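Local structure of nucleoside 2-deoxyribosyltransferase (Enterococcus faecalis, 7M5H) at residues 6-11 with 71-76; 27-32 with 152-157; 104-109 with 128-133; 21-26 with 40-45. The protein probably acts as an enzyme of the nucleoside 2-deoxyribosyltransferase family, perhaps as a hydrolase that splits the N-glycosidic bond of 5-hydroxymethyl-dUMP. All blocks are in the same frame, centred on the assembly; numbering follows the deposited sequence.

How the contacts relate
From the N terminus, strand 5-10 runs into helix 16-30, and the chain returns through strand 36-39 to the loop at 40-45. Contact 4 (21-26 with 40-45) closes this short loop and lies wholly within the longer one closed by contact 1, which pairs strand 5-10 with strand 72-76. Contact 2 joins the C-terminal end of helix 16-30 to helix 150-159 over the sheet; along the chain it crosses contacts 1 and 4 and encloses contact 3. Contacts 1, 2 and 4 touch one another, partly through F9, V74 and I157. Contact 3 (104-109 with 128-133) stands apart, joining loops beyond strand 100-103 where other subunits approach.

Contact 1. Residues 6-11 with 71-76; sequences KIYFAG and DLLVAL
V74 sends its two methyls to different neighbours on strand 5-10: CG2 meets I7 CG2 at 3.7 Å, while CG1, anti to the backbone N (chi1 174°), lies 4.0 Å from both CD1 and CE1 of F9. Its backbone is held as well, V74 N donating to Y8 O at 2.9 Å and V74 O accepting from A10 N. Two residues further on, L76 takes up the far end of the same ring, with F9 CZ 3.6 Å from L76 CD1 and nearly as close to CD2; L76 N is bonded to A10 O at 2.9 Å. These are neighbouring parallel strands at the heart of the Rossmann-like sheet, running in register with I7 beside L72 and A10 beside A75. I7, F9, L72 and V74 share one face, where F9 packs on helix 16-30 and I7 and V74 on helix 150-159. On the other face Y8 lies alongside L73, and its hydroxyl is hydrogen-bonded to E89 and D63; helix 84-96 packs there against A10 and A75. At the exposed start of the pair, K6 is gripped through its backbone. K6 N gives an almost straight bond (173°) to D71 OD2 at 3.0 Å, on the anti side of the carboxylate, and K6 O accepts from both D71 N, at 2.7 Å, and L72 N, at 3.2 Å. The K6 amine leads away.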
# COMPACT_ATOMS: atom_id res chain seq x y z
N LYS B 6 -13.73 -28.21 -2.51
CA LYS B 6 -14.06 -26.98 -1.81
C LYS B 6 -12.97 -25.95 -2.06
O LYS B 6 -11.80 -26.19 -1.76
CB LYS B 6 -14.23 -27.24 -0.31
CG LYS B 6 -15.27 -28.31 0.02
CD LYS B 6 -15.68 -28.25 1.48
CE LYS B 6 -16.42 -26.96 1.78
NZ LYS B 6 -16.86 -26.89 3.21
N ILE B 7 -13.36 -24.81 -2.62
CA ILE B 7 -12.43 -23.74 -2.99
C ILE B 7 -12.73 -22.52 -2.13
O ILE B 7 -13.89 -22.12 -1.99
CB ILE B 7 -12.54 -23.40 -4.48
CG1 ILE B 7 -12.20 -24.61 -5.35
CG2 ILE B 7 -11.64 -22.22 -4.83
CD1 ILE B 7 -12.30 -24.34 -6.83
N TYR B 8 -11.68 -21.94 -1.56
CA TYR B 8 -11.77 -20.66 -0.87
C TYR B 8 -11.23 -19.58 -1.79
O TYR B 8 -10.09 -19.67 -2.26
CB TYR B 8 -10.99 -20.68 0.45
CG TYR B 8 -11.11 -19.40 1.24
CD1 TYR B 8 -12.18 -19.19 2.10
CD2 TYR B 8 -10.16 -18.39 1.11
CE1 TYR B 8 -12.29 -18.01 2.82
CE2 TYR B 8 -10.26 -17.21 1.83
CZ TYR B 8 -11.33 -17.03 2.69
OH TYR B 8 -11.44 -15.86 3.40
N PHE B 9 -12.04 -18.56 -2.05
CA PHE B 9 -11.67 -17.46 -2.94
C PHE B 9 -11.12 -16.32 -2.08
O PHE B 9 -11.87 -15.60 -1.43
CB PHE B 9 -12.86 -17.01 -3.77
CG PHE B 9 -12.50 -16.10 -4.91
CD1 PHE B 9 -12.21 -16.62 -6.16
CD2 PHE B 9 -12.44 -14.73 -4.73
CE1 PHE B 9 -11.88 -15.79 -7.21
CE2 PHE B 9 -12.11 -13.89 -5.78
CZ PHE B 9 -11.82 -14.43 -7.02
N ALA B 10 -9.79 -16.18 -2.09
CA ALA B 10 -9.13 -15.13 -1.33
C ALA B 10 -8.91 -13.91 -2.21
O ALA B 10 -8.43 -14.02 -3.34
CB ALA B 10 -7.79 -15.63 -0.78
N GLY B 11 -9.27 -12.74 -1.68
CA GLY B 11 -9.11 -11.50 -2.40
C GLY B 11 -9.80 -10.36 -1.68
O GLY B 11 -10.74 -10.56 -0.91
N ASP B 71 -10.18 -27.33 0.05
CA ASP B 71 -9.19 -28.19 -0.58
C ASP B 71 -8.23 -27.42 -1.46
O ASP B 71 -7.13 -27.91 -1.74
CB ASP B 71 -9.89 -29.26 -1.43
CG ASP B 71 -10.85 -30.11 -0.61
OD1 ASP B 71 -10.43 -30.66 0.42
OD2 ASP B 71 -12.03 -30.22 -1.01
N LEU B 72 -8.62 -26.22 -1.90
CA LEU B 72 -7.81 -25.39 -2.77
C LEU B 72 -8.14 -23.93 -2.48
O LEU B 72 -9.29 -23.59 -2.24
CB LEU B 72 -8.08 -25.71 -4.25
CG LEU B 72 -7.45 -24.77 -5.28
CD1 LEU B 72 -5.94 -24.91 -5.29
CD2 LEU B 72 -8.03 -25.02 -6.67
N LEU B 73 -7.11 -23.08 -2.50
CA LEU B 73 -7.27 -21.66 -2.25
C LEU B 73 -6.93 -20.90 -3.52
O LEU B 73 -5.82 -21.04 -4.05
CB LEU B 73 -6.39 -21.21 -1.08
CG LEU B 73 -6.59 -19.78 -0.56
CD1 LEU B 73 -6.77 -19.79 0.95
CD2 LEU B 73 -5.41 -18.90 -0.94
N VAL B 74 -7.87 -20.11 -4.01
CA VAL B 74 -7.65 -19.20 -5.13
C VAL B 74 -7.43 -17.81 -4.56
O VAL B 74 -8.27 -17.30 -3.81
CB VAL B 74 -8.83 -19.23 -6.12
CG1 VAL B 74 -8.63 -18.18 -7.21
CG2 VAL B 74 -8.97 -20.61 -6.74
N ALA B 75 -6.30 -17.20 -4.91
CA ALA B 75 -5.89 -15.92 -4.34
C ALA B 75 -5.68 -14.89 -5.43
O ALA B 75 -5.06 -15.17 -6.46
CB ALA B 75 -4.61 -16.08 -3.51
N LEU B 76 -6.20 -13.68 -5.20
CA LEU B 76 -6.00 -12.56 -6.10
C LEU B 76 -4.92 -11.66 -5.51
O LEU B 76 -5.07 -11.15 -4.40
CB LEU B 76 -7.31 -11.78 -6.30
CG LEU B 76 -8.19 -12.20 -7.48
CD1 LEU B 76 -8.35 -13.71 -7.57
CD2 LEU B 76 -9.55 -11.53 -7.40

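Contact 2. Residues 27-32 with 152-157; sequences EQIRQL and DLLEEI
L154 of helix 150-159 packs against Q28, I29 and L32, and its CB and both methyls find partners. Its CB rests 3.7 Å from L32 CD1, with L32 CD2 somewhat further off. CG is anti to the carbonyl carbon (chi1 -58°), and from it the two methyls part. CD1 points farther from the sheet and lies 3.7 Å from Q28 NE2, the glutamine chain crossing the leucine at about a right angle. CD2 goes deeper: it is 3.7 Å from L32 CD1 and 3.8 Å from I29 CG1, with Q28 CB bordering it as well. No hydrogen bond spans the two segments, which meet mainly through aliphatic side chains, with the Q28 amide nitrogen at the border. Helices 16-30 and 150-159 lie on the same face of the parallel sheet of this Rossmann-like fold, helix 16-30 following the first strand and helix 150-159 closing the chain beyond the last. Nearer the sheet, I157 continues the contact one turn after L154. Its CD1 touches I29 CD1 at 3.8 Å and I29 CG2 at a similar distance, the two isoleucines crossing at about a right angle; I29 also packs on L38, and I157 on I36, both of strand 36-39. L32 CD1 links the two layers: besides meeting L154 it approaches I157 CG2 at 4.1 Å and comes within 3.3 Å of the backbone oxygen L154 O. L32 also touches K158, and Q28 touches E150, both of helix 150-159.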
# COMPACT_ATOMS: atom_id res chain seq x y z
N GLU B 27 -18.24 -16.69 -10.92
CA GLU B 27 -19.23 -17.26 -11.83
C GLU B 27 -18.56 -18.15 -12.88
O GLU B 27 -19.05 -19.25 -13.17
CB GLU B 27 -20.04 -16.15 -12.50
CG GLU B 27 -20.82 -16.59 -13.72
CD GLU B 27 -21.91 -17.61 -13.40
OE1 GLU B 27 -22.34 -17.68 -12.23
OE2 GLU B 27 -22.33 -18.33 -14.33
N GLN B 28 -17.44 -17.69 -13.45
CA GLN B 28 -16.73 -18.51 -14.42
C GLN B 28 -16.16 -19.77 -13.79
O GLN B 28 -16.16 -20.84 -14.41
CB GLN B 28 -15.61 -17.69 -15.08
CG GLN B 28 -16.09 -16.56 -15.97
CD GLN B 28 -14.94 -15.77 -16.56
OE1 GLN B 28 -14.66 -14.65 -16.13
NE2 GLN B 28 -14.26 -16.35 -17.54
N ILE B 29 -15.66 -19.66 -12.55
CA ILE B 29 -15.07 -20.82 -11.89
C ILE B 29 -16.14 -21.87 -11.62
O ILE B 29 -15.94 -23.07 -11.86
CB ILE B 29 -14.36 -20.40 -10.59
CG1 ILE B 29 -13.22 -19.43 -10.89
CG2 ILE B 29 -13.85 -21.62 -9.84
CD1 ILE B 29 -12.48 -18.95 -9.66
N ARG B 30 -17.30 -21.44 -11.12
CA ARG B 30 -18.37 -22.38 -10.82
C ARG B 30 -18.93 -23.02 -12.08
O ARG B 30 -19.46 -24.14 -12.02
CB ARG B 30 -19.48 -21.68 -10.03
CG ARG B 30 -19.10 -21.38 -8.58
CD ARG B 30 -20.09 -20.43 -7.93
NE ARG B 30 -19.84 -20.29 -6.49
CZ ARG B 30 -20.33 -19.30 -5.75
NH1 ARG B 30 -21.09 -18.37 -6.29
NH2 ARG B 30 -20.05 -19.25 -4.45
N GLN B 31 -18.83 -22.34 -13.22
CA GLN B 31 -19.31 -22.91 -14.48
C GLN B 31 -18.36 -23.94 -15.06
O GLN B 31 -18.71 -24.60 -16.05
CB GLN B 31 -19.54 -21.80 -15.51
CG GLN B 31 -20.81 -21.00 -15.27
CD GLN B 31 -22.04 -21.89 -15.18
OE1 GLN B 31 -22.29 -22.71 -16.06
NE2 GLN B 31 -22.80 -21.74 -14.09
N LEU B 32 -17.16 -24.10 -14.49
CA LEU B 32 -16.23 -25.11 -14.99
C LEU B 32 -16.74 -26.52 -14.71
O LEU B 32 -16.77 -27.37 -15.61
CB LEU B 32 -14.85 -24.91 -14.37
CG LEU B 32 -13.99 -23.78 -14.92
CD1 LEU B 32 -12.68 -23.68 -14.14
CD2 LEU B 32 -13.71 -23.99 -16.40
N ASP B 152 -5.79 -18.96 -17.92
CA ASP B 152 -4.90 -19.90 -17.27
C ASP B 152 -5.37 -20.25 -15.86
O ASP B 152 -5.10 -21.35 -15.37
CB ASP B 152 -3.47 -19.35 -17.23
CG ASP B 152 -2.92 -19.08 -18.62
OD1 ASP B 152 -3.43 -19.68 -19.59
OD2 ASP B 152 -1.97 -18.27 -18.73
N LEU B 153 -6.08 -19.33 -15.20
CA LEU B 153 -6.63 -19.62 -13.88
C LEU B 153 -7.67 -20.72 -13.96
O LEU B 153 -7.63 -21.70 -13.20
CB LEU B 153 -7.22 -18.36 -13.26
CG LEU B 153 -7.96 -18.55 -11.94
CD1 LEU B 153 -7.00 -19.01 -10.85
CD2 LEU B 153 -8.67 -17.27 -11.52
N LEU B 154 -8.63 -20.59 -14.89
CA LEU B 154 -9.66 -21.60 -15.05
C LEU B 154 -9.06 -22.93 -15.51
O LEU B 154 -9.48 -24.00 -15.06
CB LEU B 154 -10.72 -21.12 -16.04
CG LEU B 154 -11.43 -19.81 -15.69
CD1 LEU B 154 -12.16 -19.27 -16.91
CD2 LEU B 154 -12.40 -20.02 -14.54
N GLU B 155 -8.08 -22.87 -16.41
CA GLU B 155 -7.43 -24.09 -16.88
C GLU B 155 -6.71 -24.81 -15.75
O GLU B 155 -6.76 -26.04 -15.65
CB GLU B 155 -6.46 -23.76 -18.02
CG GLU B 155 -5.73 -24.97 -18.58
CD GLU B 155 -6.67 -25.94 -19.27
OE1 GLU B 155 -7.52 -25.49 -20.07
OE2 GLU B 155 -6.55 -27.16 -19.01
N GLU B 156 -6.04 -24.05 -14.88
CA GLU B 156 -5.33 -24.66 -13.76
C GLU B 156 -6.31 -25.25 -12.75
O GLU B 156 -6.04 -26.31 -12.17
CB GLU B 156 -4.43 -23.62 -13.08
CG GLU B 156 -3.67 -24.14 -11.88
CD GLU B 156 -2.63 -25.18 -12.25
OE1 GLU B 156 -2.12 -25.14 -13.40
OE2 GLU B 156 -2.31 -26.04 -11.40
N ILE B 157 -7.45 -24.59 -12.53
CA ILE B 157 -8.45 -25.11 -11.60
C ILE B 157 -9.03 -26.42 -12.12
O ILE B 157 -9.27 -27.35 -11.35
CB ILE B 157 -9.54 -24.05 -11.36
CG1 ILE B 157 -8.99 -22.89 -10.53
CG2 ILE B 157 -10.75 -24.67 -10.66
CD1 ILE B 157 -10.00 -21.79 -10.28

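Contact 3. Residues 104-109 with 128-133; sequences YTDSRQ and QFHYLN. With EDO (1,2-ethanediol), chain E.
The H130 imidazole is overlapped by the D106 carboxylate, which is stacked with its plane 17° from that of the ring and puts OD2 over the ring centre, 3.4 Å above the plane. H130 CD2 also lies over the face of the R108 guanidinium, 3.4 Å from R108 NH2, the two planes 16° apart. Carboxylate and guanidinium are locked side-on into one flat unit, R108 NE bonding OD1 of D106 and R108 NH2 forming a salt bridge with OD2 at 2.8 Å, each on a syn lone pair. OD1 uses its anti lone pair for R108 N, an Asx turn that fixes the carboxylate's rotation. At the ring edge, H130 ND1 and Y104 OH share a hydrogen bond of 2.7 Å in the imidazole plane. The Y104 ring in turn carries L132 CD1 over its centre, a CH-pi contact at 3.4 Å and 2° off the normal. A water joins Y104 OH to H130 O, and H130 N donates to R108 O at 3.2 Å from above the carbonyl plane. The surroundings belong to the assembly: H130 O accepts from N127 of the second subunit, and R108 makes a cation-pi contact with F14 of the third. Stacked on a carboxylate, the imidazole would sit in a negative field, which the positive charge of R108 probably offsets in part; the bond to Y104 and a weak one from NE2 to G79 O would limit how far the ring can turn.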
# COMPACT_ATOMS: atom_id res chain seq x y z
N TYR B 104 -2.57 -12.97 -11.10
CA TYR B 104 -1.79 -11.74 -11.08
C TYR B 104 -1.80 -11.15 -12.49
O TYR B 104 -0.99 -11.54 -13.34
CB TYR B 104 -0.37 -12.00 -10.60
CG TYR B 104 0.57 -10.83 -10.71
CD1 TYR B 104 0.29 -9.63 -10.06
CD2 TYR B 104 1.75 -10.92 -11.44
CE1 TYR B 104 1.16 -8.55 -10.16
CE2 TYR B 104 2.61 -9.85 -11.54
CZ TYR B 104 2.31 -8.67 -10.90
OH TYR B 104 3.17 -7.60 -10.99
N THR B 105 -2.71 -10.21 -12.74
CA THR B 105 -2.95 -9.69 -14.08
C THR B 105 -2.31 -8.33 -14.35
O THR B 105 -2.51 -7.79 -15.44
CB THR B 105 -4.46 -9.58 -14.34
OG1 THR B 105 -5.02 -8.58 -13.47
CG2 THR B 105 -5.15 -10.90 -14.08
N ASP B 106 -1.57 -7.78 -13.39
CA ASP B 106 -1.04 -6.42 -13.51
C ASP B 106 -0.27 -6.25 -14.82
O ASP B 106 0.69 -6.98 -15.08
CB ASP B 106 -0.15 -6.11 -12.31
CG ASP B 106 0.15 -4.62 -12.18
OD1 ASP B 106 0.68 -4.02 -13.14
OD2 ASP B 106 -0.14 -4.05 -11.11
N SER B 107 -0.70 -5.28 -15.63
CA SER B 107 -0.11 -5.08 -16.95
C SER B 107 1.34 -4.62 -16.88
O SER B 107 2.06 -4.73 -17.88
CB SER B 107 -0.93 -4.07 -17.74
OG SER B 107 -0.93 -2.80 -17.11
N ARG B 108 1.78 -4.10 -15.73
CA ARG B 108 3.16 -3.65 -15.58
C ARG B 108 4.13 -4.80 -15.34
O ARG B 108 5.32 -4.55 -15.12
CB ARG B 108 3.26 -2.64 -14.44
CG ARG B 108 2.56 -1.32 -14.73
CD ARG B 108 2.39 -0.49 -13.47
NE ARG B 108 1.55 -1.17 -12.49
CZ ARG B 108 1.07 -0.61 -11.38
NH1 ARG B 108 1.35 0.66 -11.11
NH2 ARG B 108 0.31 -1.31 -10.55
N GLN B 109 3.67 -6.05 -15.36
CA GLN B 109 4.57 -7.19 -15.27
C GLN B 109 5.20 -7.54 -16.61
O GLN B 109 6.14 -8.34 -16.64
CB GLN B 109 3.82 -8.41 -14.73
CG GLN B 109 2.89 -9.08 -15.74
CD GLN B 109 2.04 -10.17 -15.12
OE1 GLN B 109 2.49 -11.30 -14.93
NE2 GLN B 109 0.79 -9.83 -14.79
N GLN B 128 10.03 -0.08 -14.44
CA GLN B 128 8.68 -0.15 -14.96
C GLN B 128 7.97 -1.45 -14.61
O GLN B 128 6.82 -1.64 -15.01
CB GLN B 128 8.69 0.04 -16.48
CG GLN B 128 9.37 1.32 -16.93
CD GLN B 128 8.85 1.82 -18.27
OE1 GLN B 128 8.18 1.08 -19.00
NE2 GLN B 128 9.14 3.07 -18.58
N PHE B 129 8.62 -2.34 -13.86
CA PHE B 129 8.07 -3.65 -13.55
C PHE B 129 7.43 -3.62 -12.17
O PHE B 129 8.12 -3.38 -11.17
CB PHE B 129 9.15 -4.72 -13.64
CG PHE B 129 9.71 -4.90 -15.02
CD1 PHE B 129 9.06 -5.70 -15.95
CD2 PHE B 129 10.87 -4.25 -15.40
CE1 PHE B 129 9.57 -5.86 -17.22
CE2 PHE B 129 11.38 -4.40 -16.68
CZ PHE B 129 10.73 -5.21 -17.59
N HIS B 130 6.12 -3.86 -12.12
CA HIS B 130 5.40 -3.93 -10.85
C HIS B 130 6.01 -5.02 -9.96
O HIS B 130 6.52 -6.03 -10.45
CB HIS B 130 3.92 -4.21 -11.12
CG HIS B 130 3.09 -4.32 -9.88
ND1 HIS B 130 2.69 -5.53 -9.35
CD2 HIS B 130 2.56 -3.36 -9.07
CE1 HIS B 130 1.97 -5.32 -8.27
NE2 HIS B 130 1.87 -4.01 -8.08
N TYR B 131 5.95 -4.79 -8.66
CA TYR B 131 6.62 -5.65 -7.68
C TYR B 131 5.61 -6.34 -6.78
O TYR B 131 4.66 -5.71 -6.28
CB TYR B 131 7.61 -4.85 -6.83
CG TYR B 131 8.20 -5.65 -5.68
CD1 TYR B 131 9.28 -6.50 -5.89
CD2 TYR B 131 7.68 -5.55 -4.40
CE1 TYR B 131 9.82 -7.23 -4.85
CE2 TYR B 131 8.21 -6.28 -3.36
CZ TYR B 131 9.28 -7.12 -3.58
OH TYR B 131 9.81 -7.85 -2.54
N LEU B 132 5.82 -7.63 -6.56
CA LEU B 132 5.10 -8.43 -5.58
C LEU B 132 6.09 -8.94 -4.55
O LEU B 132 7.20 -9.36 -4.90
CB LEU B 132 4.39 -9.63 -6.23
CG LEU B 132 3.33 -9.43 -7.32
CD1 LEU B 132 3.12 -10.73 -8.07
CD2 LEU B 132 2.03 -8.94 -6.71
N ASN B 133 5.70 -8.92 -3.28
CA ASN B 133 6.55 -9.46 -2.23
C ASN B 133 6.86 -10.92 -2.52
O ASN B 133 5.95 -11.75 -2.61
CB ASN B 133 5.89 -9.31 -0.86
CG ASN B 133 6.81 -9.72 0.27
OD1 ASN B 133 6.94 -10.90 0.59
ND2 ASN B 133 7.46 -8.73 0.89
C1 EDO E . 12.39 -10.35 0.66
O1 EDO E . 13.00 -10.58 -0.61
C2 EDO E . 10.87 -10.40 0.52
O2 EDO E . 10.26 -10.29 1.81
O HOH W 1 5.75 -8.38 -11.71

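Contact 4. Residues 21-26 with 40-45; sequences YNAYLV and LPQENA
N22 donates through ND2 to OE1 of Q42, a hydrogen bond of 3.0 Å with an angle of 160° at the hydrogen. The donor lies in the plane of the glutamine carbonyl and the acceptor in that of the asparagine amide, although the two amides are turned 51° against each other. The same oxygen also lies 3.3 Å from N22 CB, so the tip of Q42 rests against the base of the asparagine as well as its amide. One helical turn on, the contact becomes apolar: V26 CG2 meets both methyls of L40, at 3.8 Å from CD2 and 3.9 Å from CD1. Q42 CG falls between the backbone N and the carbonyl carbon (chi1 66°), and beyond it the chain runs extended toward N22. A second shell fixes both amides. N22 ND2 is also hydrogen-bonded to P12 O, and Q42 NE2 to L19 O in the preceding turn of helix 16-30, so Q42 is held at both its oxygen and its nitrogen. Beneath, F9 of strand 5-10 packs against N22, V26 and L40. At the outer side E43 forms a salt bridge with R30, further along the helix. The helix is thereby bound to the loop that leaves strand 36-39, within a beta-alpha-beta crossover whose strands, 5-10 and 36-39, are parallel neighbours, the repeating unit of Rossmann-like folds.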
# COMPACT_ATOMS: atom_id res chain seq x y z
N TYR B 21 -15.48 -7.71 -9.60
CA TYR B 21 -14.55 -8.62 -10.25
C TYR B 21 -14.58 -10.00 -9.60
O TYR B 21 -14.51 -11.01 -10.29
CB TYR B 21 -13.13 -8.04 -10.21
CG TYR B 21 -12.14 -8.83 -11.02
CD1 TYR B 21 -12.23 -8.88 -12.41
CD2 TYR B 21 -11.10 -9.53 -10.41
CE1 TYR B 21 -11.32 -9.61 -13.16
CE2 TYR B 21 -10.19 -10.25 -11.15
CZ TYR B 21 -10.30 -10.29 -12.53
OH TYR B 21 -9.39 -11.01 -13.27
N ASN B 22 -14.69 -10.05 -8.27
CA ASN B 22 -14.80 -11.33 -7.58
C ASN B 22 -16.03 -12.10 -8.06
O ASN B 22 -15.95 -13.30 -8.34
CB ASN B 22 -14.86 -11.13 -6.07
CG ASN B 22 -13.56 -10.57 -5.50
OD1 ASN B 22 -12.51 -10.65 -6.13
ND2 ASN B 22 -13.64 -10.01 -4.30
N ALA B 23 -17.17 -11.42 -8.18
CA ALA B 23 -18.38 -12.08 -8.65
C ALA B 23 -18.25 -12.51 -10.11
O ALA B 23 -18.77 -13.56 -10.50
CB ALA B 23 -19.59 -11.16 -8.46
N TYR B 24 -17.56 -11.70 -10.91
CA TYR B 24 -17.37 -12.04 -12.32
C TYR B 24 -16.46 -13.25 -12.49
O TYR B 24 -16.69 -14.09 -13.38
CB TYR B 24 -16.82 -10.83 -13.07
CG TYR B 24 -16.03 -11.15 -14.32
CD1 TYR B 24 -16.67 -11.52 -15.50
CD2 TYR B 24 -14.65 -11.07 -14.33
CE1 TYR B 24 -15.95 -11.81 -16.64
CE2 TYR B 24 -13.92 -11.36 -15.46
CZ TYR B 24 -14.57 -11.72 -16.62
OH TYR B 24 -13.84 -12.01 -17.75
N LEU B 25 -15.44 -13.38 -11.65
CA LEU B 25 -14.55 -14.53 -11.73
C LEU B 25 -15.19 -15.78 -11.14
O LEU B 25 -15.10 -16.86 -11.74
CB LEU B 25 -13.23 -14.24 -11.01
CG LEU B 25 -12.06 -13.73 -11.84
CD1 LEU B 25 -10.79 -13.74 -11.00
CD2 LEU B 25 -11.88 -14.57 -13.09
N VAL B 26 -15.84 -15.65 -9.98
CA VAL B 26 -16.41 -16.82 -9.30
C VAL B 26 -17.46 -17.49 -10.18
O VAL B 26 -17.58 -18.72 -10.20
CB VAL B 26 -16.97 -16.40 -7.93
CG1 VAL B 26 -17.93 -17.45 -7.39
CG2 VAL B 26 -15.83 -16.17 -6.95
N LEU B 40 -17.19 -17.82 -1.26
CA LEU B 40 -16.84 -16.43 -1.53
C LEU B 40 -17.21 -15.58 -0.32
O LEU B 40 -18.40 -15.48 0.01
CB LEU B 40 -17.56 -15.92 -2.79
CG LEU B 40 -17.18 -14.52 -3.26
CD1 LEU B 40 -15.68 -14.40 -3.45
CD2 LEU B 40 -17.91 -14.17 -4.55
N PRO B 41 -16.24 -14.98 0.37
CA PRO B 41 -16.54 -14.28 1.63
C PRO B 41 -17.60 -13.19 1.50
O PRO B 41 -18.39 -13.01 2.44
CB PRO B 41 -15.18 -13.69 2.03
CG PRO B 41 -14.18 -14.62 1.42
CD PRO B 41 -14.79 -15.05 0.11
N GLN B 42 -17.65 -12.47 0.38
CA GLN B 42 -18.62 -11.38 0.26
C GLN B 42 -20.05 -11.89 0.19
O GLN B 42 -20.98 -11.12 0.46
CB GLN B 42 -18.30 -10.53 -0.97
CG GLN B 42 -18.46 -11.25 -2.30
CD GLN B 42 -17.70 -10.57 -3.42
OE1 GLN B 42 -16.49 -10.39 -3.34
NE2 GLN B 42 -18.42 -10.17 -4.47
N GLU B 43 -20.25 -13.16 -0.16
CA GLU B 43 -21.59 -13.74 -0.17
C GLU B 43 -22.08 -14.12 1.22
O GLU B 43 -23.27 -14.40 1.39
CB GLU B 43 -21.62 -14.98 -1.07
CG GLU B 43 -21.35 -14.70 -2.54
CD GLU B 43 -21.27 -15.96 -3.37
OE1 GLU B 43 -21.09 -17.05 -2.78
OE2 GLU B 43 -21.39 -15.87 -4.61
N ASN B 44 -21.20 -14.14 2.22
CA ASN B 44 -21.55 -14.56 3.57
C ASN B 44 -21.45 -13.44 4.59
O ASN B 44 -21.80 -13.65 5.76
CB ASN B 44 -20.65 -15.73 4.01
CG ASN B 44 -20.70 -16.89 3.04
OD1 ASN B 44 -20.02 -16.89 2.02
ND2 ASN B 44 -21.51 -17.89 3.37
N ALA B 45 -20.99 -12.25 4.19
CA ALA B 45 -20.85 -11.15 5.13
C ALA B 45 -22.22 -10.72 5.66
O ALA B 45 -23.20 -10.65 4.91
CB ALA B 45 -20.15 -9.97 4.46